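Local coordinates for probable protein phosphatase 2C 50 (Oryza sativa subsp. japonica, PDB 5ZCG), which probably removes phosphate from phosphoserine and phosphothreonine residues of proteins, as a magnesium-binding phosphatase of the PP2C family, at residues E193-K198 / L222-I227; K186-R191 / A212-I217; V158-D163 / I179-D184; H55-F60 / T314-D319. The protein carries 5 engineered substitutions. All coordinates share one frame; numbering follows the deposited sequence.

Contact 1: residues E193-K198 / L222-I227; sequences EAQGGK and LKPFVI
F225 sets one corner of its ring against the backbone of G197, and this is the closely packed part of the contact: CE1 of F225 lies 3.5 Å from CA of G197. The ring meets both glycines obliquely, whereas the carbonyl O of Q195 sits at its edge, near its plane, 3.6 Å from CE1 of F225. With chi1 at -47°, CG of F225 stands anti to its own carbonyl carbon, which carries the ring across to the glycines. A side chain at G197 would not fit, since a CB built there falls 2.7 Å from CD1 of F225. P224, entered through a cis peptide, places its CD over the centre of one ring face. Toward solvent lie the exposed Q195 and P224; here CB of Q195 approaches CE1 of F225 to only 4.0 Å. An alanine at F225 would probably open a gap beside G197 and leave the ring of P224 without its flat neighbour. Beyond the segments, the carbonyl of F225 is bonded by R191, and K198 packs on an aromatic side chain of the other protein chain. The backbone beside the F225 ring is a Schellman motif ending helix 186-194: G196, at a positive phi of 86°, donates its N to O of E193 over 3.0 Å, and G197 N bonds to the carbonyl of the residue before E193.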
loop_
_atom_site.group_PDB
_atom_site.type_symbol
_atom_site.label_atom_id
_atom_site.label_comp_id
_atom_site.label_asym_id
_atom_site.label_seq_id
_atom_site.Cartn_x
_atom_site.Cartn_y
_atom_site.Cartn_z
ATOM N N GLU A 193 -5.242 -15.771 -8.523
ATOM C CA GLU A 193 -6.260 -16.791 -8.748
ATOM C C GLU A 193 -5.737 -18.187 -8.437
ATOM O O GLU A 193 -6.506 -19.049 -7.998
ATOM C CB GLU A 193 -6.768 -16.714 -10.187
ATOM C CG GLU A 193 -7.743 -15.565 -10.429
ATOM C CD GLU A 193 -8.095 -15.388 -11.894
ATOM O OE1 GLU A 193 -8.973 -14.551 -12.202
ATOM O OE2 GLU A 193 -7.493 -16.085 -12.738
ATOM N N ALA A 194 -4.440 -18.433 -8.652
ATOM C CA ALA A 194 -3.870 -19.716 -8.269
ATOM C C ALA A 194 -3.860 -19.877 -6.761
ATOM O O ALA A 194 -3.977 -21.001 -6.259
ATOM C CB ALA A 194 -2.454 -19.857 -8.824
ATOM N N GLN A 195 -3.736 -18.776 -6.022
ATOM C CA GLN A 195 -3.834 -18.875 -4.572
ATOM C C GLN A 195 -5.277 -18.910 -4.071
ATOM O O GLN A 195 -5.500 -18.862 -2.857
ATOM C CB GLN A 195 -3.085 -17.716 -3.916
ATOM C CG GLN A 195 -1.616 -17.660 -4.290
ATOM C CD GLN A 195 -0.714 -17.613 -3.079
ATOM O OE1 GLN A 195 -0.540 -16.565 -2.461
ATOM N NE2 GLN A 195 -0.146 -18.758 -2.723
ATOM N N GLY A 196 -6.258 -19.007 -4.963
ATOM C CA GLY A 196 -7.646 -19.026 -4.553
ATOM C C GLY A 196 -8.274 -17.665 -4.369
ATOM O O GLY A 196 -9.390 -17.581 -3.844
ATOM N N GLY A 197 -7.598 -16.594 -4.788
ATOM C CA GLY A 197 -8.121 -15.258 -4.616
ATOM C C GLY A 197 -8.885 -14.783 -5.831
ATOM O O GLY A 197 -8.900 -15.418 -6.884
ATOM N N LYS A 198 -9.527 -13.635 -5.678
ATOM C CA LYS A 198 -10.327 -13.060 -6.745
ATOM C C LYS A 198 -9.792 -11.690 -7.123
ATOM O O LYS A 198 -9.376 -10.911 -6.259
ATOM C CB LYS A 198 -11.798 -12.931 -6.331
ATOM C CG LYS A 198 -12.643 -14.170 -6.566
ATOM C CD LYS A 198 -14.129 -13.820 -6.545
ATOM C CE LYS A 198 -14.941 -14.797 -7.380
ATOM N NZ LYS A 198 -16.207 -14.190 -7.879
ATOM N N LEU A 222 -4.443 -8.829 3.609
ATOM C CA LEU A 222 -4.638 -9.279 2.237
ATOM C C LEU A 222 -3.605 -10.311 1.809
ATOM O O LEU A 222 -3.519 -10.633 0.616
ATOM C CB LEU A 222 -4.628 -8.082 1.283
ATOM C CG LEU A 222 -5.934 -7.286 1.306
ATOM C CD1 LEU A 222 -5.856 -6.055 0.420
ATOM C CD2 LEU A 222 -7.093 -8.172 0.884
ATOM N N LYS A 223 -2.818 -10.831 2.745
ATOM C CA LYS A 223 -1.906 -11.913 2.417
ATOM C C LYS A 223 -2.685 -13.224 2.314
ATOM O O LYS A 223 -3.703 -13.400 2.988
ATOM C CB LYS A 223 -0.814 -12.033 3.479
ATOM C CG LYS A 223 0.221 -10.916 3.414
ATOM C CD LYS A 223 1.268 -11.042 4.512
ATOM C CE LYS A 223 2.070 -9.754 4.667
ATOM N NZ LYS A 223 2.507 -9.192 3.356
ATOM N N PRO A 224 -2.231 -14.167 1.471
ATOM C CA PRO A 224 -1.007 -14.115 0.668
ATOM C C PRO A 224 -1.201 -13.515 -0.721
ATOM O O PRO A 224 -0.341 -13.698 -1.584
ATOM C CB PRO A 224 -0.633 -15.587 0.550
ATOM C CG PRO A 224 -1.987 -16.267 0.444
ATOM C CD PRO A 224 -2.959 -15.432 1.261
ATOM N N PHE A 225 -2.314 -12.812 -0.937
ATOM C CA PHE A 225 -2.614 -12.289 -2.266
ATOM C C PHE A 225 -1.791 -11.041 -2.580
ATOM O O PHE A 225 -1.315 -10.878 -3.709
ATOM C CB PHE A 225 -4.112 -12.003 -2.385
ATOM C CG PHE A 225 -4.980 -13.124 -1.872
ATOM C CD1 PHE A 225 -4.976 -14.362 -2.497
ATOM C CD2 PHE A 225 -5.790 -12.945 -0.759
ATOM C CE1 PHE A 225 -5.764 -15.400 -2.027
ATOM C CE2 PHE A 225 -6.583 -13.981 -0.282
ATOM C CZ PHE A 225 -6.570 -15.210 -0.920
ATOM N N VAL A 226 -1.614 -10.152 -1.604
ATOM C CA VAL A 226 -0.765 -8.974 -1.754
ATOM C C VAL A 226 0.575 -9.284 -1.097
ATOM O O VAL A 226 0.635 -9.552 0.105
ATOM C CB VAL A 226 -1.427 -7.726 -1.145
ATOM C CG1 VAL A 226 -0.545 -6.503 -1.333
ATOM C CG2 VAL A 226 -2.801 -7.495 -1.776
ATOM N N ILE A 227 1.649 -9.253 -1.873
ATOM C CA ILE A 227 2.957 -9.696 -1.395
ATOM C C ILE A 227 3.916 -8.523 -1.450
ATOM O O ILE A 227 3.729 -7.569 -2.234
ATOM C CB ILE A 227 3.481 -10.902 -2.213
ATOM C CG1 ILE A 227 3.430 -10.590 -3.710
ATOM C CG2 ILE A 227 2.701 -12.166 -1.866
ATOM C CD1 ILE A 227 4.239 -11.540 -4.559
#

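Contact 2: residues K186-R191 / A212-I217; sequences KDERAR and AMSRSI
E188 and S214 are the closest backbone positions, 6.7 Å from CA to CA, where the first turns of helix 186-194 face an irregular loop. E188 points at that loop, and its chain, bent at chi2 (-63°), presents the carboxylate to three donors at OE2. S214 OG donates to the anti lone pair of E188 OE2 over 2.8 Å. R215 NE reaches E188 OE2 at 2.9 Å, and R215 NH2 reaches E188 OE1 at 3.0 Å, so the guanidinium grips the acid side-on with one nitrogen to each oxygen. Both bonds are nearly straight and lie in the guanidinium plane, yet they arrive from above the carboxylate plane, the two flat groups being turned 48° apart. The third donor comes from the helix itself: R191 NH1 bonds to E188 OE2 over 2.9 Å. The same nitrogen crosses the contact, since R191 NH1 also donates to the carbonyl O of S214 at 3.1 Å, a more bent bond of 139°. Outside the pair, R215 NH1 bonds to the carbonyl of K229 and R191 NH2 to that of F225. The two arginines come within 4.3 Å, measured from R191 NH1 to R215 NE, a like-charge approach that the buried carboxylate between them probably offsets; with three donors on OE2, E188 is likely to stay ionised and to act as the hub of the salt-bridge network.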
loop_
_atom_site.group_PDB
_atom_site.type_symbol
_atom_site.label_atom_id
_atom_site.label_comp_id
_atom_site.label_asym_id
_atom_site.label_seq_id
_atom_site.Cartn_x
_atom_site.Cartn_y
_atom_site.Cartn_z
ATOM N N LYS A 186 -1.622 -9.863 -16.246
ATOM C CA LYS A 186 -1.951 -11.266 -16.505
ATOM C C LYS A 186 -1.252 -12.197 -15.522
ATOM O O LYS A 186 -1.873 -13.111 -14.964
ATOM C CB LYS A 186 -1.584 -11.630 -17.945
ATOM C CG LYS A 186 -1.936 -13.060 -18.326
ATOM C CD LYS A 186 -1.506 -13.380 -19.752
ATOM C CE LYS A 186 -2.578 -14.163 -20.498
ATOM N NZ LYS A 186 -3.358 -15.054 -19.593
ATOM N N ASP A 187 0.037 -11.961 -15.272
ATOM C CA ASP A 187 0.767 -12.804 -14.334
ATOM C C ASP A 187 0.301 -12.579 -12.898
ATOM O O ASP A 187 0.218 -13.529 -12.110
ATOM C CB ASP A 187 2.269 -12.546 -14.463
ATOM C CG ASP A 187 2.628 -11.078 -14.287
ATOM O OD1 ASP A 187 1.722 -10.225 -14.407
ATOM O OD2 ASP A 187 3.812 -10.773 -14.045
ATOM N N GLU A 188 -0.042 -11.337 -12.548
ATOM C CA GLU A 188 -0.495 -11.062 -11.185
ATOM C C GLU A 188 -1.873 -11.662 -10.933
ATOM O O GLU A 188 -2.122 -12.244 -9.868
ATOM C CB GLU A 188 -0.507 -9.555 -10.927
ATOM C CG GLU A 188 0.874 -8.921 -10.850
ATOM C CD GLU A 188 1.693 -9.452 -9.692
ATOM O OE1 GLU A 188 2.388 -10.478 -9.867
ATOM O OE2 GLU A 188 1.638 -8.846 -8.602
ATOM N N ARG A 189 -2.776 -11.550 -11.909
ATOM C CA ARG A 189 -4.072 -12.203 -11.775
ATOM C C ARG A 189 -3.911 -13.715 -11.710
ATOM O O ARG A 189 -4.586 -14.382 -10.919
ATOM C CB ARG A 189 -4.994 -11.822 -12.931
ATOM C CG ARG A 189 -6.329 -12.551 -12.884
ATOM C CD ARG A 189 -7.030 -12.554 -14.234
ATOM N NE ARG A 189 -7.699 -11.286 -14.518
ATOM C CZ ARG A 189 -8.837 -10.898 -13.951
ATOM N NH1 ARG A 189 -9.431 -11.673 -13.055
ATOM N NH2 ARG A 189 -9.376 -9.728 -14.272
ATOM N N ALA A 190 -3.035 -14.277 -12.548
ATOM C CA ALA A 190 -2.811 -15.719 -12.514
ATOM C C ALA A 190 -2.307 -16.164 -11.147
ATOM O O ALA A 190 -2.777 -17.170 -10.606
ATOM C CB ALA A 190 -1.831 -16.123 -13.615
ATOM N N ARG A 191 -1.374 -15.411 -10.558
ATOM C CA ARG A 191 -0.852 -15.762 -9.238
ATOM C C ARG A 191 -1.939 -15.680 -8.169
ATOM O O ARG A 191 -2.107 -16.606 -7.357
ATOM C CB ARG A 191 0.322 -14.845 -8.895
ATOM C CG ARG A 191 0.755 -14.872 -7.445
ATOM C CD ARG A 191 1.932 -13.934 -7.218
ATOM N NE ARG A 191 1.534 -12.531 -7.296
ATOM C CZ ARG A 191 0.958 -11.866 -6.300
ATOM N NH1 ARG A 191 0.629 -10.587 -6.449
ATOM N NH2 ARG A 191 0.719 -12.480 -5.149
ATOM N N ALA A 212 -6.368 -1.822 -5.131
ATOM C CA ALA A 212 -6.077 -1.628 -6.545
ATOM C C ALA A 212 -4.621 -1.898 -6.891
ATOM O O ALA A 212 -4.130 -1.387 -7.902
ATOM C CB ALA A 212 -6.471 -0.209 -6.975
ATOM N N MET A 213 -3.927 -2.683 -6.075
ATOM C CA MET A 213 -2.562 -3.097 -6.341
ATOM C C MET A 213 -2.379 -4.528 -5.856
ATOM O O MET A 213 -2.999 -4.952 -4.876
ATOM C CB MET A 213 -1.539 -2.192 -5.650
ATOM C CG MET A 213 -1.597 -2.241 -4.131
ATOM S SD MET A 213 -0.387 -1.125 -3.403
ATOM C CE MET A 213 -0.247 0.023 -4.732
ATOM N N SER A 214 -1.536 -5.277 -6.563
ATOM C CA SER A 214 -1.298 -6.678 -6.248
ATOM C C SER A 214 -0.083 -6.890 -5.354
ATOM O O SER A 214 0.109 -8.001 -4.848
ATOM C CB SER A 214 -1.136 -7.489 -7.540
ATOM O OG SER A 214 -0.265 -6.842 -8.446
ATOM N N ARG A 215 0.745 -5.864 -5.158
ATOM C CA ARG A 215 1.909 -5.953 -4.290
ATOM C C ARG A 215 2.024 -4.669 -3.488
ATOM O O ARG A 215 1.702 -3.586 -3.988
ATOM C CB ARG A 215 3.205 -6.187 -5.082
ATOM C CG ARG A 215 3.120 -7.329 -6.074
ATOM C CD ARG A 215 4.476 -7.909 -6.397
ATOM N NE ARG A 215 4.392 -8.794 -7.552
ATOM C CZ ARG A 215 5.439 -9.347 -8.151
ATOM N NH1 ARG A 215 6.665 -9.104 -7.701
ATOM N NH2 ARG A 215 5.259 -10.139 -9.200
ATOM N N SER A 216 2.484 -4.799 -2.250
ATOM C CA SER A 216 2.716 -3.661 -1.369
ATOM C C SER A 216 3.511 -4.140 -0.165
ATOM O O SER A 216 3.735 -5.340 0.020
ATOM C CB SER A 216 1.401 -3.011 -0.922
ATOM O OG SER A 216 0.993 -3.519 0.335
ATOM N N ILE A 217 3.945 -3.182 0.646
ATOM C CA ILE A 217 4.508 -3.441 1.964
ATOM C C ILE A 217 3.409 -3.200 2.988
ATOM O O ILE A 217 2.748 -2.158 2.958
ATOM C CB ILE A 217 5.730 -2.546 2.241
ATOM C CG1 ILE A 217 6.855 -2.859 1.249
ATOM C CG2 ILE A 217 6.204 -2.716 3.684
ATOM C CD1 ILE A 217 8.169 -2.203 1.595
#

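Contact 3: residues V158-D163 / I179-D184; sequences VANCGD and IDHKPD
G162 O is held by two donors, one from each segment: H181 N bonds to G162 O at 3.0 Å, from above the carbonyl plane, while N160 ND2 adds a weak bond to G162 O at 3.4 Å. The backbone of G162 is also a donor, because its N meets H181 ND1 at 3.0 Å in the plane of the imidazole, with an almost straight N-H...N angle of 177°. Together the two bonds between G162 and H181 tie both the backbone and the ring of H181 to the end of strand 155-161. The ring edge also abuts N160, whose carbonyl O lies 3.2 Å from H181 CE1, and the N160 amide meets the ring tip to tip with the two planes only 16° apart. On its far nitrogen, NE2, H181 is bonded to E231, so both ring nitrogens are engaged and the rotation of the ring is fixed. H181 is the centre of an inverse gamma turn, with a weak bond from K182 N to D180 O; G162, at a phi of 122°, adopts a conformation in which a CB would strike the preceding carbonyl. The next residue, D163, brings the contact near the metal centre of this PP2C domain, its side chain about 6 Å from a bound magnesium ion. K182 NZ forms a salt bridge to D163 OD2 at 3.2 Å, approaching on the anti side, and also bonds to A212 O. A water donates to D163 O at 2.6 Å and to D180 OD2 at 2.8 Å, linking the segments where D180 is also paired with R165.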
loop_
_atom_site.group_PDB
_atom_site.type_symbol
_atom_site.label_atom_id
_atom_site.label_comp_id
_atom_site.label_asym_id
_atom_site.label_seq_id
_atom_site.Cartn_x
_atom_site.Cartn_y
_atom_site.Cartn_z
ATOM N N VAL A 158 16.764 -0.479 -9.791
ATOM C CA VAL A 158 15.414 -0.114 -9.392
ATOM C C VAL A 158 14.731 -1.335 -8.805
ATOM O O VAL A 158 14.776 -2.423 -9.391
ATOM C CB VAL A 158 14.613 0.450 -10.576
ATOM C CG1 VAL A 158 13.135 0.444 -10.246
ATOM C CG2 VAL A 158 15.103 1.852 -10.917
ATOM N N ALA A 159 14.103 -1.156 -7.648
ATOM C CA ALA A 159 13.230 -2.166 -7.065
ATOM C C ALA A 159 11.856 -1.547 -6.868
ATOM O O ALA A 159 11.724 -0.519 -6.193
ATOM C CB ALA A 159 13.783 -2.683 -5.739
ATOM N N ASN A 160 10.836 -2.169 -7.450
ATOM C CA ASN A 160 9.482 -1.638 -7.391
ATOM C C ASN A 160 8.532 -2.656 -6.784
ATOM O O ASN A 160 8.549 -3.833 -7.156
ATOM C CB ASN A 160 8.979 -1.243 -8.775
ATOM C CG ASN A 160 7.525 -0.826 -8.755
ATOM O OD1 ASN A 160 7.176 0.203 -8.180
ATOM N ND2 ASN A 160 6.664 -1.635 -9.364
ATOM N N CYS A 161 7.691 -2.187 -5.868
ATOM C CA CYS A 161 6.646 -2.996 -5.251
ATOM C C CYS A 161 5.420 -2.093 -5.124
ATOM O O CYS A 161 5.374 -1.222 -4.249
ATOM C CB CYS A 161 7.104 -3.539 -3.905
ATOM S SG CYS A 161 5.841 -4.408 -2.975
ATOM N N GLY A 162 4.441 -2.290 -6.005
ATOM C CA GLY A 162 3.219 -1.502 -5.976
ATOM C C GLY A 162 2.945 -0.762 -7.270
ATOM O O GLY A 162 3.474 -1.135 -8.323
ATOM N N ASP A 163 2.122 0.288 -7.221
ATOM C CA ASP A 163 1.761 1.028 -8.425
ATOM C C ASP A 163 2.371 2.423 -8.478
ATOM O O ASP A 163 1.932 3.251 -9.283
ATOM C CB ASP A 163 0.238 1.105 -8.584
ATOM C CG ASP A 163 -0.450 1.786 -7.419
ATOM O OD1 ASP A 163 0.224 2.455 -6.607
ATOM O OD2 ASP A 163 -1.685 1.635 -7.306
ATOM N N ILE A 179 7.281 -1.866 -13.811
ATOM C CA ILE A 179 5.955 -2.167 -14.334
ATOM C C ILE A 179 4.995 -2.204 -13.156
ATOM O O ILE A 179 5.201 -2.965 -12.202
ATOM C CB ILE A 179 5.938 -3.489 -15.115
ATOM C CG1 ILE A 179 7.011 -3.475 -16.205
ATOM C CG2 ILE A 179 4.574 -3.717 -15.739
ATOM C CD1 ILE A 179 8.092 -4.511 -16.006
ATOM N N ASP A 180 3.939 -1.393 -13.235
ATOM C CA ASP A 180 2.970 -1.285 -12.152
ATOM C C ASP A 180 2.408 -2.650 -11.787
ATOM O O ASP A 180 2.065 -3.451 -12.659
ATOM C CB ASP A 180 1.825 -0.351 -12.555
ATOM C CG ASP A 180 2.289 1.070 -12.816
ATOM O OD1 ASP A 180 3.515 1.318 -12.785
ATOM O OD2 ASP A 180 1.422 1.939 -13.058
ATOM N N HIS A 181 2.319 -2.913 -10.484
ATOM C CA HIS A 181 1.707 -4.146 -9.997
ATOM C C HIS A 181 0.206 -3.914 -9.869
ATOM O O HIS A 181 -0.334 -3.648 -8.792
ATOM C CB HIS A 181 2.340 -4.583 -8.682
ATOM C CG HIS A 181 3.759 -5.027 -8.826
ATOM N ND1 HIS A 181 4.783 -4.510 -8.065
ATOM C CD2 HIS A 181 4.329 -5.924 -9.666
ATOM C CE1 HIS A 181 5.923 -5.079 -8.418
ATOM N NE2 HIS A 181 5.675 -5.939 -9.390
ATOM N N LYS A 182 -0.474 -4.008 -11.007
ATOM C CA LYS A 182 -1.927 -3.914 -11.080
ATOM C C LYS A 182 -2.539 -5.311 -11.038
ATOM O O LYS A 182 -2.000 -6.242 -11.644
ATOM C CB LYS A 182 -2.363 -3.203 -12.358
ATOM C CG LYS A 182 -2.182 -1.694 -12.320
ATOM C CD LYS A 182 -2.560 -1.132 -10.957
ATOM C CE LYS A 182 -3.110 0.278 -11.072
ATOM N NZ LYS A 182 -3.609 0.792 -9.763
ATOM N N PRO A 183 -3.656 -5.482 -10.326
ATOM C CA PRO A 183 -4.224 -6.832 -10.170
ATOM C C PRO A 183 -4.641 -7.485 -11.480
ATOM O O PRO A 183 -4.646 -8.720 -11.568
ATOM C CB PRO A 183 -5.429 -6.598 -9.249
ATOM C CG PRO A 183 -5.126 -5.310 -8.542
ATOM C CD PRO A 183 -4.378 -4.477 -9.531
ATOM N N ASP A 184 -4.996 -6.703 -12.499
ATOM C CA ASP A 184 -5.392 -7.280 -13.778
ATOM C C ASP A 184 -4.209 -7.608 -14.684
ATOM O O ASP A 184 -4.424 -8.145 -15.777
ATOM C CB ASP A 184 -6.356 -6.346 -14.513
ATOM C CG ASP A 184 -5.741 -5.002 -14.826
ATOM O OD1 ASP A 184 -5.124 -4.402 -13.922
ATOM O OD2 ASP A 184 -5.881 -4.541 -15.979
HETATM O O HOH W 1 8.029 -3.683 -11.658
HETATM O O HOH W 2 0.251 3.647 -11.203
#

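Contact 4: residues H55-F60 / T314-D319; sequences HLFGVF and TVIVVD
F57 and V318 form the one CH-pi interaction of this contact: CG2 of V318 stands 3.6 Å from the centroid of the F57 ring and just 2° off its normal, squarely over the face. The two side chains reach toward each other tip to tip, and chi1 of -56° at F57 puts its CG anti to the carbonyl carbon, with the ring facing that methyl. The remaining side-chain meetings are apolar packing. I316 touches F57 obliquely, CG2 of I316 to CD1 of F57 at 4.1 Å, and its other branch runs on to V59, with CD1 of I316 3.9 Å from CG2 of V59. At the far end V59 and T314 slide past each other, CG2 of V59 to CG2 of T314 at 4.0 Å, while OG1 of T314 bonds instead to D18. Of a different kind is a methyl against a backbone carbonyl, CD1 of I316 resting 3.5 Å from O of G58. No hydrogen bond joins the segments, and none is expected: the strand axes approach to 7.9 Å and run nearly antiparallel, at 162°, as facing layers of the beta sandwich of the PP2C fold, one strand in each sheet. F57, V59, T314, I316 and V318 point inward, while F60 turns its back to pack on helix 67-91. An alanine at F57 would probably leave V318 CG2 without a face to rest on, open a gap between the sheets and leave W4 without its edge-to-face partner. With all six touching residues buried, the sheets are held here by shape and apolar contact, not by polar bonds.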
loop_
_atom_site.group_PDB
_atom_site.type_symbol
_atom_site.label_atom_id
_atom_site.label_comp_id
_atom_site.label_asym_id
_atom_site.label_seq_id
_atom_site.Cartn_x
_atom_site.Cartn_y
_atom_site.Cartn_z
ATOM N N HIS A 55 23.774 6.170 -3.737
ATOM C CA HIS A 55 22.716 6.945 -3.107
ATOM C C HIS A 55 21.381 6.258 -3.344
ATOM O O HIS A 55 21.190 5.574 -4.351
ATOM C CB HIS A 55 22.666 8.368 -3.663
ATOM C CG HIS A 55 23.963 8.831 -4.243
ATOM N ND1 HIS A 55 25.084 9.048 -3.473
ATOM C CD2 HIS A 55 24.320 9.105 -5.519
ATOM C CE1 HIS A 55 26.078 9.439 -4.249
ATOM N NE2 HIS A 55 25.640 9.484 -5.494
ATOM N N LEU A 56 20.446 6.441 -2.422
ATOM C CA LEU A 56 19.144 5.799 -2.537
ATOM C C LEU A 56 18.047 6.851 -2.623
ATOM O O LEU A 56 18.031 7.803 -1.837
ATOM C CB LEU A 56 18.886 4.849 -1.363
ATOM C CG LEU A 56 17.737 3.865 -1.620
ATOM C CD1 LEU A 56 18.128 2.845 -2.674
ATOM C CD2 LEU A 56 17.313 3.167 -0.352
ATOM N N PHE A 57 17.149 6.692 -3.591
ATOM C CA PHE A 57 15.957 7.520 -3.709
ATOM C C PHE A 57 14.736 6.622 -3.651
ATOM O O PHE A 57 14.747 5.510 -4.182
ATOM C CB PHE A 57 15.962 8.339 -5.007
ATOM C CG PHE A 57 17.178 9.201 -5.160
ATOM C CD1 PHE A 57 17.218 10.467 -4.601
ATOM C CD2 PHE A 57 18.290 8.738 -5.845
ATOM C CE1 PHE A 57 18.341 11.263 -4.732
ATOM C CE2 PHE A 57 19.414 9.529 -5.981
ATOM C CZ PHE A 57 19.443 10.790 -5.424
ATOM N N GLY A 58 13.692 7.086 -2.983
ATOM C CA GLY A 58 12.518 6.254 -2.837
ATOM C C GLY A 58 11.236 7.043 -2.703
ATOM O O GLY A 58 11.212 8.102 -2.071
ATOM N N VAL A 59 10.161 6.522 -3.285
ATOM C CA VAL A 59 8.825 7.076 -3.111
ATOM C C VAL A 59 7.933 5.970 -2.570
ATOM O O VAL A 59 7.900 4.859 -3.121
ATOM C CB VAL A 59 8.270 7.662 -4.421
ATOM C CG1 VAL A 59 6.779 7.999 -4.283
ATOM C CG2 VAL A 59 9.071 8.902 -4.816
ATOM N N PHE A 60 7.215 6.279 -1.487
ATOM C CA PHE A 60 6.403 5.315 -0.753
ATOM C C PHE A 60 4.995 5.883 -0.637
ATOM O O PHE A 60 4.765 6.841 0.106
ATOM C CB PHE A 60 7.005 5.039 0.623
ATOM C CG PHE A 60 8.506 4.937 0.606
ATOM C CD1 PHE A 60 9.128 3.764 0.217
ATOM C CD2 PHE A 60 9.293 6.027 0.943
ATOM C CE1 PHE A 60 10.505 3.668 0.182
ATOM C CE2 PHE A 60 10.669 5.941 0.910
ATOM C CZ PHE A 60 11.278 4.758 0.531
ATOM N N THR A 314 3.807 12.992 -5.108
ATOM C CA THR A 314 5.201 13.045 -4.692
ATOM C C THR A 314 6.065 12.743 -5.901
ATOM O O THR A 314 5.834 11.755 -6.601
ATOM C CB THR A 314 5.487 12.063 -3.555
ATOM O OG1 THR A 314 4.822 12.525 -2.375
ATOM C CG2 THR A 314 6.985 11.980 -3.273
ATOM N N VAL A 315 7.033 13.617 -6.161
ATOM C CA VAL A 315 7.887 13.531 -7.336
ATOM C C VAL A 315 9.323 13.774 -6.902
ATOM O O VAL A 315 9.628 14.797 -6.279
ATOM C CB VAL A 315 7.479 14.554 -8.421
ATOM C CG1 VAL A 315 8.336 14.384 -9.667
ATOM C CG2 VAL A 315 5.978 14.439 -8.764
ATOM N N ILE A 316 10.206 12.841 -7.237
ATOM C CA ILE A 316 11.644 13.032 -7.130
ATOM C C ILE A 316 12.206 13.037 -8.540
ATOM O O ILE A 316 11.919 12.130 -9.334
ATOM C CB ILE A 316 12.321 11.935 -6.289
ATOM C CG1 ILE A 316 11.779 11.909 -4.859
ATOM C CG2 ILE A 316 13.826 12.160 -6.274
ATOM C CD1 ILE A 316 12.390 10.796 -4.008
ATOM N N VAL A 317 13.000 14.054 -8.852
ATOM C CA VAL A 317 13.716 14.134 -10.116
ATOM C C VAL A 317 15.202 14.091 -9.797
ATOM O O VAL A 317 15.696 14.907 -9.008
ATOM C CB VAL A 317 13.348 15.399 -10.902
ATOM C CG1 VAL A 317 14.101 15.442 -12.232
ATOM C CG2 VAL A 317 11.839 15.451 -11.120
ATOM N N VAL A 318 15.910 13.138 -10.395
ATOM C CA VAL A 318 17.351 12.991 -10.205
ATOM C C VAL A 318 18.034 13.324 -11.523
ATOM O O VAL A 318 17.856 12.615 -12.519
ATOM C CB VAL A 318 17.723 11.576 -9.730
ATOM C CG1 VAL A 318 19.239 11.440 -9.606
ATOM C CG2 VAL A 318 17.054 11.267 -8.398
ATOM N N ASP A 319 18.810 14.401 -11.531
ATOM C CA ASP A 319 19.596 14.758 -12.701
ATOM C C ASP A 319 20.768 13.790 -12.825
ATOM O O ASP A 319 21.588 13.676 -11.908
ATOM C CB ASP A 319 20.075 16.204 -12.580
ATOM C CG ASP A 319 20.778 16.700 -13.828
ATOM O OD1 ASP A 319 20.874 15.944 -14.818
ATOM O OD2 ASP A 319 21.242 17.858 -13.815
#

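In the fold
Contacts 1, 2 and 3 form one continuous patch, and contact 4 stands apart in the sandwich core. Contacts 1 and 2 share helix 186-194, their centres 8 Å apart, and are tied by R191 NH2 to F225 O (3.0 Å) and S216 N to I227 O (3.0 Å). Contact 3, also 8 Å from contact 2 between centres, joins it through K182 NZ to A212 O (2.9 Å) and S214 N to H181 O (3.0 Å). The side chains of D163 in contact 3 and V59 in contact 4 lie about 6 and 8 Å from a bound magnesium ion, near the centre whose two sites use D61 and G62, and D61, D249 and D311. Contact 1 is the most remote from contact 4, 30 Å between centres.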